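Local coordinates for putative cytochrome P450 hydroxylase (Chondromyces apiculatus DSM 436, PDB 6GMF), which is a versatile heme-dependent terpene monooxygenase, CYP109Q5, which probably uses molecular oxygen activated at its iron to hydroxylate substrates, at residues L106-I110 and L348-K354; M139-A143 and F156-D161; I205-L209 and V223-A227; E236-S240 and F381-P385. All coordinates share one frame. Residue numbers count along the deposited sequence, not the author numbering.

Contact 1: residues L106-I110 and L348-K354. With HEM (protoporphyrin IX containing Fe), chain B.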
# COMPACT_ATOMS: atom_id res chain seq x y z
N LEU A 106 -1.22 -0.40 19.09
CA LEU A 106 -0.03 0.40 18.67
C LEU A 106 -0.29 1.90 18.71
O LEU A 106 0.65 2.67 18.60
CB LEU A 106 0.35 0.01 17.24
CG LEU A 106 1.10 -1.31 17.07
CD1 LEU A 106 1.17 -1.69 15.60
CD2 LEU A 106 2.50 -1.21 17.65
N GLU A 107 -1.54 2.37 18.88
CA GLU A 107 -1.84 3.76 18.60
C GLU A 107 -1.02 4.71 19.48
O GLU A 107 -0.54 5.76 19.01
CB GLU A 107 -3.36 4.02 18.69
CG GLU A 107 -3.69 5.48 18.59
CD GLU A 107 -5.15 5.86 18.48
OE1 GLU A 107 -5.98 4.96 18.52
OE2 GLU A 107 -5.43 7.05 18.32
N PRO A 108 -0.86 4.49 20.81
CA PRO A 108 -0.03 5.39 21.61
C PRO A 108 1.41 5.53 21.10
O PRO A 108 1.94 6.66 21.04
CB PRO A 108 -0.11 4.80 23.03
CG PRO A 108 -1.51 4.15 23.01
CD PRO A 108 -1.61 3.52 21.63
N ARG A 109 2.02 4.41 20.72
CA ARG A 109 3.41 4.43 20.21
C ARG A 109 3.44 5.14 18.85
O ARG A 109 4.39 5.80 18.57
CB ARG A 109 3.93 3.01 20.07
CG ARG A 109 5.34 2.93 19.53
CD ARG A 109 6.33 3.79 20.27
NE ARG A 109 7.60 3.76 19.57
CZ ARG A 109 8.46 4.76 19.51
NH1 ARG A 109 8.21 5.89 20.16
NH2 ARG A 109 9.55 4.64 18.80
N ILE A 110 2.45 4.91 18.02
CA ILE A 110 2.38 5.56 16.70
C ILE A 110 2.29 7.08 16.89
O ILE A 110 2.91 7.83 16.15
CB ILE A 110 1.24 4.96 15.85
CG1 ILE A 110 1.58 3.53 15.43
CG2 ILE A 110 0.94 5.85 14.65
CD1 ILE A 110 0.44 2.75 14.83
N LEU A 348 -4.03 -0.91 10.05
CA LEU A 348 -2.74 -0.32 10.35
C LEU A 348 -2.46 0.89 9.44
O LEU A 348 -2.04 1.90 9.90
CB LEU A 348 -1.62 -1.36 10.26
CG LEU A 348 -0.25 -0.79 10.62
CD1 LEU A 348 -0.28 -0.10 12.00
CD2 LEU A 348 0.81 -1.88 10.55
N ALA A 349 -2.69 0.76 8.13
CA ALA A 349 -2.54 1.89 7.22
C ALA A 349 -3.44 3.05 7.66
O ALA A 349 -3.02 4.22 7.65
CB ALA A 349 -2.92 1.46 5.83
N ARG A 350 -4.70 2.73 7.95
CA ARG A 350 -5.71 3.75 8.35
C ARG A 350 -5.29 4.44 9.65
O ARG A 350 -5.49 5.66 9.77
CB ARG A 350 -7.09 3.10 8.49
CG ARG A 350 -7.80 2.84 7.17
CD ARG A 350 -9.12 2.11 7.35
NE ARG A 350 -10.01 2.28 6.21
CZ ARG A 350 -10.58 1.28 5.54
NH1 ARG A 350 -10.44 0.04 5.97
NH2 ARG A 350 -11.28 1.54 4.46
N LEU A 351 -4.72 3.67 10.58
CA LEU A 351 -4.28 4.20 11.88
C LEU A 351 -3.04 5.08 11.73
O LEU A 351 -2.98 6.17 12.27
CB LEU A 351 -3.98 3.02 12.80
CG LEU A 351 -3.54 3.40 14.21
CD1 LEU A 351 -4.54 4.38 14.82
CD2 LEU A 351 -3.38 2.16 15.06
N GLU A 352 -2.03 4.61 10.97
CA GLU A 352 -0.80 5.40 10.78
C GLU A 352 -1.17 6.72 10.12
O GLU A 352 -0.65 7.78 10.47
CB GLU A 352 0.21 4.62 9.94
CG GLU A 352 0.78 3.42 10.68
CD GLU A 352 1.93 2.72 9.98
OE1 GLU A 352 2.61 3.34 9.17
OE2 GLU A 352 2.14 1.53 10.28
N ALA A 353 -2.03 6.64 9.09
CA ALA A 353 -2.36 7.83 8.34
C ALA A 353 -3.15 8.79 9.24
O ALA A 353 -2.89 10.02 9.22
CB ALA A 353 -3.12 7.48 7.07
N LYS A 354 -4.15 8.26 9.94
CA LYS A 354 -4.94 9.15 10.86
C LYS A 354 -4.00 9.84 11.84
O LYS A 354 -4.04 11.08 12.02
CB LYS A 354 -5.98 8.35 11.61
CG LYS A 354 -6.80 9.15 12.62
CD LYS A 354 -7.49 8.30 13.64
CE LYS A 354 -6.55 7.96 14.77
NZ LYS A 354 -7.25 7.53 16.01
CHA HEM B . -3.14 -6.89 0.35
CHB HEM B . -3.55 -2.28 -0.57
CHC HEM B . -1.09 -1.33 3.48
CHD HEM B . -0.35 -5.96 4.20
C1A HEM B . -3.50 -5.70 -0.23
C2A HEM B . -4.36 -5.65 -1.37
C3A HEM B . -4.46 -4.33 -1.65
C4A HEM B . -3.70 -3.63 -0.67
CMA HEM B . -5.17 -3.65 -2.79
CAA HEM B . -5.02 -6.78 -2.12
CBA HEM B . -4.07 -7.47 -3.14
CGA HEM B . -4.77 -8.50 -4.00
O1A HEM B . -6.02 -8.64 -3.94
O2A HEM B . -4.01 -9.09 -4.83
C1B HEM B . -2.90 -1.58 0.45
C2B HEM B . -2.86 -0.15 0.59
C3B HEM B . -2.16 0.15 1.72
C4B HEM B . -1.78 -1.14 2.30
CMB HEM B . -3.48 0.75 -0.40
CAB HEM B . -1.85 1.47 2.38
CBB HEM B . -2.59 2.50 2.12
C1C HEM B . -0.70 -2.47 4.09
C2C HEM B . 0.05 -2.53 5.31
C3C HEM B . 0.25 -3.89 5.49
C4C HEM B . -0.32 -4.59 4.40
CMC HEM B . 0.35 -1.39 6.24
CAC HEM B . 0.91 -4.61 6.57
CBC HEM B . 1.67 -4.05 7.49
C1D HEM B . -1.03 -6.57 3.18
C2D HEM B . -1.03 -8.05 3.00
C3D HEM B . -1.82 -8.31 1.94
C4D HEM B . -2.30 -7.01 1.47
CMD HEM B . -0.27 -8.98 3.94
CAD HEM B . -2.13 -9.66 1.37
CBD HEM B . -3.44 -10.31 1.86
CGD HEM B . -3.75 -11.62 1.16
O1D HEM B . -4.55 -12.37 1.73
O2D HEM B . -3.23 -11.89 0.04
NA HEM B . -3.11 -4.44 0.20
NB HEM B . -2.26 -2.09 1.50
NC HEM B . -0.89 -3.71 3.52
ND HEM B . -1.77 -5.99 2.17
FE HEM B . -2.10 -4.10 1.89
O HOH W 1 -0.32 -4.10 0.53
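A salt bridge marks the outer border of this contact: K354 NZ donates to E107 OE2 at 3.0 Å. E107 OE2 also pairs with R111 one turn on, so a single carboxylate ties together two basic side chains on two helices. The CA-to-CB bond of K354 points sideways, and its end comes nearer to reach the glutamate. Just inside the ion pair, E107 CD rests on L351 CD1 at 4.0 Å. Apolar contacts follow inward. I110 CD1 packs on L351 CD2 at 3.9 Å and on L348 CD1 at 4.1 Å, and touches E352 CG at 4.2 Å; L106 CD1 meets L348 CD1 at 4.2 Å. The same helix also meets the heme: A349 CB lies 3.6 Å from HEM CAB, and L348 places CD2 3.8 Å from HEM CBC. This is the P450 L helix, following the heme-ligating C343; it is sandwiched between the D helix, 107-119, and the long helix 220-251, with helix 136-145 and V103 of helix 100-105 packing alongside.

Contact 2: residues M139-A143 and F156-D161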
# COMPACT_ATOMS: atom_id res chain seq x y z
N MET A 139 7.94 2.35 8.20
CA MET A 139 9.10 1.54 8.41
C MET A 139 9.43 1.41 9.91
O MET A 139 9.76 0.27 10.41
CB MET A 139 10.23 2.22 7.64
CG MET A 139 11.49 1.46 7.57
SD MET A 139 12.66 2.76 7.02
CE MET A 139 12.05 2.91 5.35
N ILE A 140 9.32 2.50 10.66
CA ILE A 140 9.60 2.48 12.11
C ILE A 140 8.55 1.59 12.79
O ILE A 140 8.88 0.74 13.61
CB ILE A 140 9.59 3.89 12.71
CG1 ILE A 140 10.71 4.78 12.16
CG2 ILE A 140 9.61 3.86 14.22
CD1 ILE A 140 10.49 6.29 12.47
N VAL A 141 7.27 1.78 12.44
CA VAL A 141 6.20 1.04 13.06
C VAL A 141 6.34 -0.45 12.80
O VAL A 141 6.33 -1.24 13.75
CB VAL A 141 4.83 1.53 12.61
CG1 VAL A 141 3.75 0.59 13.14
CG2 VAL A 141 4.62 2.95 13.07
N ILE A 142 6.63 -0.84 11.55
CA ILE A 142 6.72 -2.28 11.23
C ILE A 142 7.96 -2.90 11.87
O ILE A 142 7.90 -4.06 12.33
CB ILE A 142 6.56 -2.62 9.74
CG1 ILE A 142 5.99 -4.03 9.54
CG2 ILE A 142 7.86 -2.43 8.97
CD1 ILE A 142 4.57 -4.20 10.07
N ALA A 143 9.10 -2.18 11.89
CA ALA A 143 10.28 -2.71 12.60
C ALA A 143 9.96 -2.93 14.09
O ALA A 143 10.35 -3.91 14.68
CB ALA A 143 11.43 -1.77 12.36
N PHE A 156 17.58 -2.42 8.83
CA PHE A 156 16.17 -2.64 8.45
C PHE A 156 15.70 -1.53 7.51
O PHE A 156 14.97 -1.77 6.54
CB PHE A 156 15.28 -2.70 9.68
CG PHE A 156 13.87 -3.15 9.39
CD1 PHE A 156 12.90 -2.22 9.04
CD2 PHE A 156 13.49 -4.48 9.44
CE1 PHE A 156 11.58 -2.58 8.85
CE2 PHE A 156 12.18 -4.85 9.18
CZ PHE A 156 11.23 -3.90 8.87
N LYS A 157 16.11 -0.30 7.80
CA LYS A 157 15.84 0.82 6.91
C LYS A 157 16.42 0.57 5.51
O LYS A 157 15.74 0.80 4.55
CB LYS A 157 16.35 2.14 7.48
CG LYS A 157 16.25 3.33 6.52
CD LYS A 157 16.70 4.63 7.15
CE LYS A 157 16.81 5.85 6.25
NZ LYS A 157 17.28 5.55 4.87
N ARG A 158 17.67 0.10 5.45
CA ARG A 158 18.28 -0.13 4.17
C ARG A 158 17.51 -1.20 3.39
O ARG A 158 17.25 -1.04 2.24
CB ARG A 158 19.75 -0.52 4.35
CG ARG A 158 20.47 -0.74 3.03
CD ARG A 158 21.94 -1.07 3.22
NE ARG A 158 22.25 -2.34 3.84
CZ ARG A 158 22.53 -2.55 5.14
NH1 ARG A 158 22.63 -1.54 6.01
NH2 ARG A 158 22.60 -3.78 5.59
N TRP A 159 17.16 -2.30 4.06
CA TRP A 159 16.40 -3.36 3.44
C TRP A 159 15.06 -2.81 2.91
O TRP A 159 14.71 -3.03 1.76
CB TRP A 159 16.16 -4.53 4.39
CG TRP A 159 17.39 -5.08 5.02
CD1 TRP A 159 18.64 -5.14 4.45
CD2 TRP A 159 17.49 -5.76 6.28
NE1 TRP A 159 19.51 -5.75 5.31
CE2 TRP A 159 18.84 -6.10 6.45
CE3 TRP A 159 16.60 -6.01 7.31
CZ2 TRP A 159 19.29 -6.76 7.59
CZ3 TRP A 159 17.05 -6.60 8.47
CH2 TRP A 159 18.38 -6.96 8.60
N SER A 160 14.38 -2.03 3.75
CA SER A 160 13.10 -1.40 3.41
C SER A 160 13.29 -0.50 2.18
O SER A 160 12.49 -0.58 1.24
CB SER A 160 12.56 -0.59 4.59
OG SER A 160 12.19 -1.44 5.65
N ASP A 161 14.32 0.35 2.20
CA ASP A 161 14.57 1.26 1.09
C ASP A 161 14.80 0.48 -0.20
O ASP A 161 14.32 0.85 -1.28
CB ASP A 161 15.75 2.19 1.35
CG ASP A 161 15.56 3.22 2.45
OD1 ASP A 161 14.39 3.52 2.80
OD2 ASP A 161 16.60 3.73 2.94
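Two helices joined by a short connection cross steeply, their N-to-C directions 119° apart and their axes 10.7 Å apart at closest approach. The gap is filled by one long bump from each side. M139 is a knob in a hole formed by F156, K157, S160 and D161: its extended side chain lays CG 3.5 Å from S160 OG and SD 3.7 Å from K157 CG, and carries CE to within 3.5 Å of D161 OD1. The walls of this hollow are braced within helix 153-163, because S160 OG donates to F156 O at 2.9 Å and K157 NZ makes a 2.7 Å salt bridge to D161 OD2, which draws the lysine end away from the methionine. In return F156 projects its ring against A143 and I142. The small A143 leaves room for the ring face, and its CB sits 3.8 Å from the F156 ring centroid, 22° off the normal, a CH-pi contact; I142 CG2 meets the ring edge, 3.7 Å from F156 CZ. No hydrogen bond links the segments, so close packing, apolar contact and the CH-pi contact join them. These are the E and F helices of the P450 fold. Helix 220-251 covers the junction through L231 and N235, F189 of helix 177-198 packs on F156, I142 also touches the heme, and V141 faces I110 and I113 of helix 107-119.

Contact 3: residues I205-L209 and V223-A227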
# COMPACT_ATOMS: atom_id res chain seq x y z
N ILE A 205 7.07 -11.76 15.33
CA ILE A 205 7.75 -13.04 15.03
C ILE A 205 7.33 -14.08 16.08
O ILE A 205 7.00 -15.21 15.72
CB ILE A 205 9.27 -12.93 14.93
CG1 ILE A 205 9.68 -11.93 13.84
CG2 ILE A 205 9.86 -14.33 14.69
CD1 ILE A 205 9.41 -12.40 12.42
N SER A 206 7.35 -13.68 17.34
CA SER A 206 6.94 -14.55 18.46
C SER A 206 5.50 -15.02 18.26
O SER A 206 5.21 -16.22 18.43
CB SER A 206 7.06 -13.88 19.78
OG SER A 206 8.41 -13.56 20.07
N GLN A 207 4.62 -14.09 17.89
CA GLN A 207 3.23 -14.40 17.76
C GLN A 207 2.97 -15.29 16.54
O GLN A 207 2.08 -16.12 16.59
CB GLN A 207 2.38 -13.13 17.72
CG GLN A 207 2.45 -12.28 18.97
N LEU A 208 3.70 -15.11 15.44
CA LEU A 208 3.57 -15.95 14.28
C LEU A 208 4.01 -17.38 14.62
O LEU A 208 3.36 -18.32 14.21
CB LEU A 208 4.37 -15.38 13.10
CG LEU A 208 3.74 -14.15 12.42
CD1 LEU A 208 4.80 -13.38 11.67
CD2 LEU A 208 2.57 -14.51 11.51
N LEU A 209 5.07 -17.53 15.42
CA LEU A 209 5.57 -18.83 15.82
C LEU A 209 4.55 -19.55 16.70
O LEU A 209 4.46 -20.79 16.59
CB LEU A 209 6.89 -18.66 16.58
CG LEU A 209 8.10 -18.34 15.72
CD1 LEU A 209 9.25 -17.94 16.63
CD2 LEU A 209 8.49 -19.53 14.85
N VAL A 223 6.69 -18.08 8.21
CA VAL A 223 6.86 -16.96 9.14
C VAL A 223 7.72 -15.88 8.48
O VAL A 223 7.35 -14.69 8.51
CB VAL A 223 7.47 -17.40 10.49
CG1 VAL A 223 7.80 -16.21 11.38
CG2 VAL A 223 6.55 -18.35 11.22
N LEU A 224 8.87 -16.28 7.94
CA LEU A 224 9.84 -15.35 7.36
C LEU A 224 9.22 -14.68 6.14
O LEU A 224 9.39 -13.48 5.94
CB LEU A 224 11.13 -16.08 6.97
CG LEU A 224 11.88 -16.70 8.15
CD1 LEU A 224 13.08 -17.48 7.64
CD2 LEU A 224 12.29 -15.63 9.15
N SER A 225 8.55 -15.48 5.29
CA SER A 225 7.94 -14.92 4.09
C SER A 225 6.87 -13.87 4.46
O SER A 225 6.80 -12.83 3.77
CB SER A 225 7.40 -15.99 3.20
OG SER A 225 6.56 -15.41 2.21
N PHE A 226 6.10 -14.10 5.53
CA PHE A 226 5.06 -13.16 5.93
C PHE A 226 5.69 -11.87 6.50
O PHE A 226 5.23 -10.76 6.20
CB PHE A 226 4.03 -13.80 6.86
CG PHE A 226 2.90 -12.86 7.20
CD1 PHE A 226 1.94 -12.50 6.24
CD2 PHE A 226 2.80 -12.30 8.45
CE1 PHE A 226 0.91 -11.63 6.55
CE2 PHE A 226 1.76 -11.44 8.76
CZ PHE A 226 0.82 -11.10 7.81
N ALA A 227 6.78 -12.01 7.28
CA ALA A 227 7.53 -10.86 7.75
C ALA A 227 7.98 -9.99 6.57
O ALA A 227 7.86 -8.77 6.60
CB ALA A 227 8.70 -11.31 8.59
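V223 pushes its two methyls into the side of helix 204-210, where CG1 lies 3.9 Å from L208 CB and 4.3 Å from I205 CD1, while V223 CG2 reaches L209 CD2 at 4.3 Å. Three residues spaced over one helical turn thus share a single valine. One turn further along helix 220-251, two of these residues find second partners: I205 CD1 extends to A227 CB at 4.0 Å, and L208 CD2 touches the ring of F226 at its CD2, 3.8 Å away. L208 is therefore wedged between V223 and F226, and I205 between V223 and A227. The axes are 10.4 Å apart at closest approach and run at 138° to each other, and the closest CA atoms, those of L208 and V223, are 6.2 Å apart. Helix 204-210 is the H helix of a P450, packed here on the N-terminal part of the long helix 220-251; V94 of helix 86-94 touches both L208 and F226, and F226 also contacts the heme. No hydrogen bond or ion pair crosses between the segments: every partner is an aliphatic or aromatic carbon, which implies that the two helices are held by hydrophobic burial and complementary shape.

Contact 4: residues E236-S240 and F381-P385. With HEM (protoporphyrin IX containing Fe), chain B.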
# COMPACT_ATOMS: atom_id res chain seq x y z
N GLU A 236 5.72 1.10 1.32
CA GLU A 236 5.58 2.03 0.23
C GLU A 236 4.11 2.49 0.10
O GLU A 236 3.81 3.63 -0.18
CB GLU A 236 6.07 1.37 -1.06
CG GLU A 236 6.29 2.31 -2.20
CD GLU A 236 6.70 1.69 -3.53
OE1 GLU A 236 6.91 0.46 -3.60
OE2 GLU A 236 6.81 2.48 -4.51
N THR A 237 3.16 1.57 0.31
CA THR A 237 1.75 1.93 0.19
C THR A 237 1.33 2.92 1.29
O THR A 237 0.62 3.87 0.99
CB THR A 237 0.88 0.69 0.29
OG1 THR A 237 1.30 0.03 1.47
CG2 THR A 237 1.00 -0.13 -0.98
N THR A 238 1.74 2.67 2.50
CA THR A 238 1.32 3.59 3.62
C THR A 238 1.99 4.95 3.45
O THR A 238 1.35 5.97 3.67
CB THR A 238 1.58 2.99 4.99
OG1 THR A 238 0.93 1.73 5.07
CG2 THR A 238 1.05 3.87 6.10
N THR A 239 3.26 4.93 3.04
CA THR A 239 3.98 6.17 2.71
C THR A 239 3.17 6.93 1.66
O THR A 239 3.06 8.16 1.71
CB THR A 239 5.39 5.82 2.25
OG1 THR A 239 6.12 5.33 3.37
CG2 THR A 239 6.12 6.99 1.64
N SER A 240 2.76 6.21 0.61
CA SER A 240 1.99 6.79 -0.48
C SER A 240 0.71 7.45 0.02
O SER A 240 0.39 8.56 -0.38
CB SER A 240 1.69 5.77 -1.53
OG SER A 240 0.52 6.13 -2.24
N PHE A 381 2.00 1.59 -10.95
CA PHE A 381 1.42 0.61 -10.02
C PHE A 381 1.20 1.23 -8.65
O PHE A 381 0.14 0.96 -8.07
CB PHE A 381 2.31 -0.62 -9.96
CG PHE A 381 2.42 -1.24 -11.33
CD1 PHE A 381 1.43 -2.07 -11.81
CD2 PHE A 381 3.46 -0.89 -12.17
CE1 PHE A 381 1.52 -2.61 -13.09
CE2 PHE A 381 3.56 -1.44 -13.44
CZ PHE A 381 2.57 -2.27 -13.91
N ILE A 382 2.18 1.98 -8.13
CA ILE A 382 2.07 2.67 -6.85
C ILE A 382 2.12 4.16 -7.14
O ILE A 382 3.12 4.64 -7.71
CB ILE A 382 3.19 2.26 -5.90
CG1 ILE A 382 3.17 0.77 -5.60
CG2 ILE A 382 3.09 3.05 -4.59
CD1 ILE A 382 1.99 0.37 -4.76
N ARG A 383 1.11 4.89 -6.68
CA ARG A 383 0.98 6.36 -6.90
C ARG A 383 1.53 7.08 -5.65
O ARG A 383 0.93 6.97 -4.57
CB ARG A 383 -0.50 6.69 -7.13
CG ARG A 383 -0.77 8.17 -7.30
CD ARG A 383 -0.61 8.57 -8.74
NE ARG A 383 -1.33 9.82 -9.03
CZ ARG A 383 -1.00 10.75 -9.92
NH1 ARG A 383 0.00 10.58 -10.74
NH2 ARG A 383 -1.70 11.88 -9.97
N SER A 384 2.68 7.74 -5.77
CA SER A 384 3.33 8.38 -4.65
C SER A 384 4.22 9.51 -5.14
O SER A 384 4.81 9.41 -6.20
CB SER A 384 4.14 7.39 -3.86
OG SER A 384 5.32 7.05 -4.56
N PRO A 385 4.34 10.59 -4.37
CA PRO A 385 5.31 11.63 -4.71
C PRO A 385 6.76 11.14 -4.53
O PRO A 385 7.11 10.53 -3.51
CB PRO A 385 4.98 12.80 -3.77
CG PRO A 385 3.74 12.42 -3.02
CD PRO A 385 3.52 10.93 -3.22
CHA HEM B . -3.14 -6.89 0.35
CHB HEM B . -3.55 -2.28 -0.57
CHC HEM B . -1.09 -1.33 3.48
CHD HEM B . -0.35 -5.96 4.20
C1A HEM B . -3.50 -5.70 -0.23
C2A HEM B . -4.36 -5.65 -1.37
C3A HEM B . -4.46 -4.33 -1.65
C4A HEM B . -3.70 -3.63 -0.67
CMA HEM B . -5.17 -3.65 -2.79
CAA HEM B . -5.02 -6.78 -2.12
CBA HEM B . -4.07 -7.47 -3.14
CGA HEM B . -4.77 -8.50 -4.00
O1A HEM B . -6.02 -8.64 -3.94
O2A HEM B . -4.01 -9.09 -4.83
C1B HEM B . -2.90 -1.58 0.45
C2B HEM B . -2.86 -0.15 0.59
C3B HEM B . -2.16 0.15 1.72
C4B HEM B . -1.78 -1.14 2.30
CMB HEM B . -3.48 0.75 -0.40
CAB HEM B . -1.85 1.47 2.38
CBB HEM B . -2.59 2.50 2.12
C1C HEM B . -0.70 -2.47 4.09
C2C HEM B . 0.05 -2.53 5.31
C3C HEM B . 0.25 -3.89 5.49
C4C HEM B . -0.32 -4.59 4.40
CMC HEM B . 0.35 -1.39 6.24
CAC HEM B . 0.91 -4.61 6.57
CBC HEM B . 1.67 -4.05 7.49
C1D HEM B . -1.03 -6.57 3.18
C2D HEM B . -1.03 -8.05 3.00
C3D HEM B . -1.82 -8.31 1.94
C4D HEM B . -2.30 -7.01 1.47
CMD HEM B . -0.27 -8.98 3.94
CAD HEM B . -2.13 -9.66 1.37
CBD HEM B . -3.44 -10.31 1.86
CGD HEM B . -3.75 -11.62 1.16
O1D HEM B . -4.55 -12.37 1.73
O2D HEM B . -3.23 -11.89 0.04
NA HEM B . -3.11 -4.44 0.20
NB HEM B . -2.26 -2.09 1.50
NC HEM B . -0.89 -3.71 3.52
ND HEM B . -1.77 -5.99 2.17
FE HEM B . -2.10 -4.10 1.89
O HOH W 2 5.59 5.38 -1.60
O HOH W 3 5.58 4.81 -6.46
O HOH W 1 -0.32 -4.10 0.53
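I382 leads this irregular segment to the helix. Its side chain points at 236-240, placing CD1 3.9 Å from T237 CG2 and CG2 3.8 Å from E236 OE2, with S240 CB 4.3 Å from the same I382 CG2. Its carbonyl takes a bond from water 3, 2.8 Å from I382 O; that water also donates to E236 OE2 at 3.3 Å and accepts from S384 OG at 2.9 Å. R383 turns its side chain away, to a salt bridge with E277 and a cation-pi contact with W376, but its backbone makes the one direct polar link: S240 OG donates to R383 O at a short 2.5 Å. S384 then faces the helix again, its CB 3.7 Å from S240 CB; water 2 donates to E236 O at 2.9 Å and only weakly to S384 OG at 3.4 Å. On the heme side, T237 CB lies 3.4 Å from HEM C3B and T238 OG1 3.4 Å from HEM CMC, while water 1 sits 2.2 Å from HEM FE. The sequence A233-G234-N235-E236-T237 and the kink at 236 and 237, with T237 OG1 bonded to A233 O, match the acid-threonine motif of the P450 oxygen-binding helix, which in relatives serves oxygen activation.

How the contacts relate
Contacts 2, 3 and 4 are buried, whereas contact 1 is only partly so and runs outward to a salt bridge. Contacts 3 and 4 use different parts of helix 220-251, their centres about 25 Å apart: the first wholly apolar, the second polar and watered beside the heme. Every contact has a residue touching the heme; contacts 1 and 4 also meet each other, where E352 OE1 lies 3.5 Å from T238 CG2. Contacts 1 and 2 join through V141, whose CG1 is 3.4 Å from E352 OE2. Contacts 2 and 3 tie helices close in sequence, without a hydrogen bond between segments; contacts 1 and 4 bring together distant parts of the chain and include direct hydrogen bonds.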